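Local coordinates for FMN-binding protein (Syntrophomonas wolfei subsp. wolfei, PDB 3IN6) that binds flavin mononucleotide between its two subunits and is probably a small flavoprotein whose reaction is not established, at residues 18-26 / 92-100. Sequence-based numbering, arbitrary orientation.
Sequences LLEKARSLI and SKDGIRVYV. With FMN (flavin mononucleotide), chain E.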
loop_
_atom_site.group_PDB
_atom_site.type_symbol
_atom_site.label_atom_id
_atom_site.label_comp_id
_atom_site.label_asym_id
_atom_site.label_seq_id
_atom_site.Cartn_x
_atom_site.Cartn_y
_atom_site.Cartn_z
ATOM N N LEU A 18 -15.319 5.672 11.846
ATOM C CA LEU A 18 -14.407 5.001 10.928
ATOM C C LEU A 18 -15.151 4.420 9.727
ATOM O O LEU A 18 -14.693 4.575 8.586
ATOM C CB LEU A 18 -13.630 3.919 11.657
ATOM C CG LEU A 18 -12.599 4.477 12.641
ATOM C CD1 LEU A 18 -12.169 3.410 13.653
ATOM C CD2 LEU A 18 -11.400 5.044 11.871
ATOM N N LEU A 19 -16.290 3.762 9.978
ATOM C CA LEU A 19 -17.108 3.198 8.901
ATOM C C LEU A 19 -17.559 4.291 7.919
ATOM O O LEU A 19 -17.548 4.089 6.702
ATOM C CB LEU A 19 -18.335 2.481 9.466
ATOM C CG LEU A 19 -18.093 1.118 10.138
ATOM C CD1 LEU A 19 -19.229 0.726 11.085
ATOM C CD2 LEU A 19 -17.866 0.077 9.049
ATOM N N GLU A 20 -17.967 5.439 8.429
ATOM C CA GLU A 20 -18.441 6.508 7.524
ATOM C C GLU A 20 -17.326 7.140 6.719
ATOM O O GLU A 20 -17.478 7.377 5.524
ATOM C CB GLU A 20 -19.269 7.530 8.267
ATOM C CG GLU A 20 -20.539 6.896 8.846
ATOM C CD GLU A 20 -21.353 6.185 7.780
ATOM O OE1 GLU A 20 -21.697 6.824 6.764
ATOM O OE2 GLU A 20 -21.648 4.994 7.959
ATOM N N LYS A 21 -16.193 7.383 7.357
ATOM C CA LYS A 21 -15.047 7.938 6.657
ATOM C C LYS A 21 -14.594 6.968 5.570
ATOM O O LYS A 21 -14.280 7.373 4.465
ATOM C CB LYS A 21 -13.910 8.197 7.628
ATOM C CG LYS A 21 -12.800 9.037 7.051
ATOM C CD LYS A 21 -11.823 9.367 8.153
ATOM C CE LYS A 21 -10.879 10.454 7.761
ATOM N NZ LYS A 21 -9.994 10.800 8.900
ATOM N N ALA A 22 -14.585 5.680 5.894
ATOM C CA ALA A 22 -14.207 4.649 4.941
ATOM C C ALA A 22 -15.191 4.615 3.769
ATOM O O ALA A 22 -14.776 4.571 2.607
ATOM C CB ALA A 22 -14.154 3.287 5.636
ATOM N N ARG A 23 -16.489 4.646 4.087
ATOM C CA ARG A 23 -17.556 4.619 3.082
ATOM C C ARG A 23 -17.326 5.704 2.059
ATOM O O ARG A 23 -17.329 5.433 0.861
ATOM C CB ARG A 23 -18.949 4.851 3.710
ATOM C CG ARG A 23 -20.102 4.595 2.750
ATOM C CD ARG A 23 -21.504 4.840 3.371
ATOM N NE ARG A 23 -21.552 4.366 4.730
ATOM C CZ ARG A 23 -21.559 3.073 5.045
ATOM N NH1 ARG A 23 -21.542 2.156 4.086
ATOM N NH2 ARG A 23 -21.578 2.712 6.311
ATOM N N SER A 24 -17.147 6.933 2.536
ATOM C CA SER A 24 -16.951 8.074 1.645
ATOM C C SER A 24 -15.728 7.947 0.752
ATOM O O SER A 24 -15.830 8.117 -0.463
ATOM C CB SER A 24 -16.836 9.368 2.437
ATOM O OG SER A 24 -18.094 9.738 2.961
ATOM N N LEU A 25 -14.582 7.641 1.357
ATOM C CA LEU A 25 -13.321 7.577 0.614
ATOM C C LEU A 25 -13.269 6.393 -0.358
ATOM O O LEU A 25 -12.769 6.527 -1.454
ATOM C CB LEU A 25 -12.132 7.566 1.583
ATOM C CG LEU A 25 -11.927 8.859 2.377
ATOM C CD1 LEU A 25 -11.010 8.661 3.563
ATOM C CD2 LEU A 25 -11.391 9.950 1.458
ATOM N N ILE A 26 -13.762 5.225 0.048
ATOM C CA ILE A 26 -13.776 4.087 -0.853
ATOM C C ILE A 26 -14.699 4.358 -2.045
ATOM O O ILE A 26 -14.284 4.264 -3.205
ATOM C CB ILE A 26 -14.214 2.785 -0.152
ATOM C CG1 ILE A 26 -13.140 2.330 0.841
ATOM C CG2 ILE A 26 -14.447 1.674 -1.178
ATOM C CD1 ILE A 26 -11.830 1.864 0.179
ATOM N N SER A 92 -0.651 16.648 3.290
ATOM C CA SER A 92 -1.559 15.578 3.693
ATOM C C SER A 92 -2.971 16.150 3.815
ATOM O O SER A 92 -3.153 17.235 4.390
ATOM C CB SER A 92 -1.126 14.968 5.026
ATOM O OG SER A 92 -2.090 14.044 5.493
ATOM N N LYS A 93 -3.950 15.451 3.244
ATOM C CA LYS A 93 -5.356 15.871 3.317
ATOM C C LYS A 93 -6.195 14.943 4.163
ATOM O O LYS A 93 -6.826 15.394 5.115
ATOM C CB LYS A 93 -5.982 16.026 1.924
ATOM C CG LYS A 93 -6.277 17.477 1.518
ATOM C CD LYS A 93 -5.084 18.396 1.600
ATOM C CE LYS A 93 -5.542 19.838 1.538
ATOM N NZ LYS A 93 -4.409 20.777 1.644
ATOM N N ASP A 94 -6.207 13.652 3.819
ATOM C CA ASP A 94 -7.014 12.680 4.547
ATOM C C ASP A 94 -6.767 11.267 4.010
ATOM O O ASP A 94 -6.039 11.079 3.044
ATOM C CB ASP A 94 -8.496 13.025 4.378
ATOM C CG ASP A 94 -9.364 12.428 5.460
ATOM O OD1 ASP A 94 -8.950 12.455 6.642
ATOM O OD2 ASP A 94 -10.474 11.956 5.131
ATOM N N GLY A 95 -7.369 10.267 4.634
ATOM C CA GLY A 95 -7.206 8.890 4.163
ATOM C C GLY A 95 -7.773 7.866 5.114
ATOM O O GLY A 95 -8.250 8.198 6.169
ATOM N N ILE A 96 -7.694 6.601 4.748
ATOM C CA ILE A 96 -8.225 5.537 5.602
ATOM C C ILE A 96 -7.549 4.236 5.230
ATOM O O ILE A 96 -7.007 4.100 4.113
ATOM C CB ILE A 96 -9.753 5.392 5.371
ATOM C CG1 ILE A 96 -10.449 4.553 6.463
ATOM C CG2 ILE A 96 -10.033 4.827 3.940
ATOM C CD1 ILE A 96 -10.540 5.215 7.849
ATOM N N ARG A 97 -7.568 3.284 6.163
ATOM C CA ARG A 97 -7.070 1.946 5.917
ATOM C C ARG A 97 -8.189 1.000 6.226
ATOM O O ARG A 97 -8.740 1.033 7.331
ATOM C CB ARG A 97 -5.874 1.611 6.786
ATOM C CG ARG A 97 -4.603 2.270 6.349
ATOM C CD ARG A 97 -3.442 1.928 7.279
ATOM N NE ARG A 97 -3.629 2.410 8.643
ATOM C CZ ARG A 97 -2.737 2.250 9.621
ATOM N NH1 ARG A 97 -1.584 1.627 9.400
ATOM N NH2 ARG A 97 -2.994 2.717 10.832
ATOM N N VAL A 98 -8.540 0.167 5.246
ATOM C CA VAL A 98 -9.585 -0.815 5.426
ATOM C C VAL A 98 -9.014 -2.222 5.215
ATOM O O VAL A 98 -8.639 -2.586 4.093
ATOM C CB VAL A 98 -10.739 -0.583 4.437
ATOM C CG1 VAL A 98 -11.866 -1.516 4.739
ATOM C CG2 VAL A 98 -11.234 0.893 4.457
ATOM N N TYR A 99 -8.990 -3.018 6.287
ATOM C CA TYR A 99 -8.472 -4.384 6.269
ATOM C C TYR A 99 -9.553 -5.374 5.913
ATOM O O TYR A 99 -10.638 -5.363 6.499
ATOM C CB TYR A 99 -7.867 -4.741 7.625
ATOM C CG TYR A 99 -6.733 -3.833 8.010
ATOM C CD1 TYR A 99 -6.979 -2.577 8.527
ATOM C CD2 TYR A 99 -5.415 -4.235 7.879
ATOM C CE1 TYR A 99 -5.973 -1.749 8.893
ATOM C CE2 TYR A 99 -4.385 -3.387 8.227
ATOM C CZ TYR A 99 -4.673 -2.155 8.750
ATOM O OH TYR A 99 -3.672 -1.290 9.110
ATOM N N VAL A 100 -9.224 -6.287 5.000
ATOM C CA VAL A 100 -10.210 -7.163 4.429
ATOM C C VAL A 100 -9.788 -8.634 4.297
ATOM O O VAL A 100 -8.621 -8.986 4.374
ATOM C CB VAL A 100 -10.565 -6.672 3.002
ATOM C CG1 VAL A 100 -11.225 -5.267 3.015
ATOM C CG2 VAL A 100 -9.299 -6.665 2.105
HETATM N N1 FMN E . 6.593 6.590 10.791
HETATM C C2 FMN E . 7.854 6.048 10.768
HETATM O O2 FMN E . 8.169 5.220 11.627
HETATM N N3 FMN E . 8.746 6.430 9.773
HETATM C C4 FMN E . 8.374 7.360 8.812
HETATM O O4 FMN E . 9.169 7.707 7.937
HETATM C C4A FMN E . 7.100 7.909 8.844
HETATM N N5 FMN E . 6.719 8.838 7.892
HETATM C C5A FMN E . 5.452 9.382 7.932
HETATM C C6 FMN E . 5.101 10.315 6.959
HETATM C C7 FMN E . 3.835 10.884 6.962
HETATM C C7M FMN E . 3.480 11.888 5.901
HETATM C C8 FMN E . 2.911 10.510 7.938
HETATM C C8M FMN E . 1.535 11.114 7.943
HETATM C C9 FMN E . 3.257 9.566 8.907
HETATM C C9A FMN E . 4.539 8.994 8.920
HETATM N N10 FMN E . 4.923 8.042 9.878
HETATM C C10 FMN E . 6.204 7.518 9.843
HETATM C "C1'" FMN E . 4.005 7.592 10.992
HETATM C "C2'" FMN E . 3.360 6.227 10.739
HETATM O "O2'" FMN E . 2.674 6.236 9.514
HETATM C "C3'" FMN E . 2.414 5.893 11.899
HETATM O "O3'" FMN E . 3.213 5.616 13.036
HETATM C "C4'" FMN E . 1.459 4.732 11.579
HETATM O "O4'" FMN E . 0.395 4.665 12.504
HETATM C "C5'" FMN E . 2.178 3.401 11.624
HETATM O "O5'" FMN E . 1.293 2.378 11.263
HETATM P P FMN E . 1.431 0.888 11.863
HETATM O O1P FMN E . 2.767 0.311 11.462
HETATM O O2P FMN E . 0.319 0.058 11.268
HETATM O O3P FMN E . 1.287 0.894 13.379
#
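Leu18 lays its CD2 methyl against CD1 of Ile96, 4.1 Å away, where helix 2-28 crosses strand 92-106. The helix packs on an antiparallel sheet, consistent with the FMN-binding split barrel, and the axis of 18-26 makes 105° with that of 92-100. Strand 79-87 flanks 92-106 on one edge and 131-141 on the other.

Lys21 comes next and reaches out toward the start of the strand. Its CG is anti to the backbone N (chi1 -168°) and the chain beyond is extended, which carries the ammonium to Asp94. Lys21 NZ and Asp94 OD1 form a salt bridge at 3.0 Å, with a weak hydrogen bond. The two side chains approach from opposite directions. Asp94 OD2 lies 3.7 Å from CD1 of Leu25. An alanine in place of Asp94 would probably leave the ammonium of Lys21 without this carboxylate and open a gap beside the Leu25 methyl. At this end of the strand Lys93 and Asp94 form a classic beta bulge, both facing Leu86.

Ala22 sits where the backbones come close, its CA 6.1 Å from that of Ile96. Its CB lies against both CG1 of Ile96 and CG2 of Val98, each at 4.0 Å. Leu25 turns CD1 over the start of the strand. Leu25 CD1 lies 3.7 Å from C of Gly95 and 3.9 Å from CB of Ile96. Ile26 ends the apolar row, touching Val98.

The CB of Arg97 points away from the helix, and its guanidinium reaches the FMN phosphate. NH2 bonds Pro142 O and NH1 bonds Ile46 O of the second subunit, which should help hold the group in place. The phosphorus lies in the guanidinium plane, at its edge, and Arg97 NH1 donates to FMN O2P at 3.1 Å with an N-H...O angle of 145°.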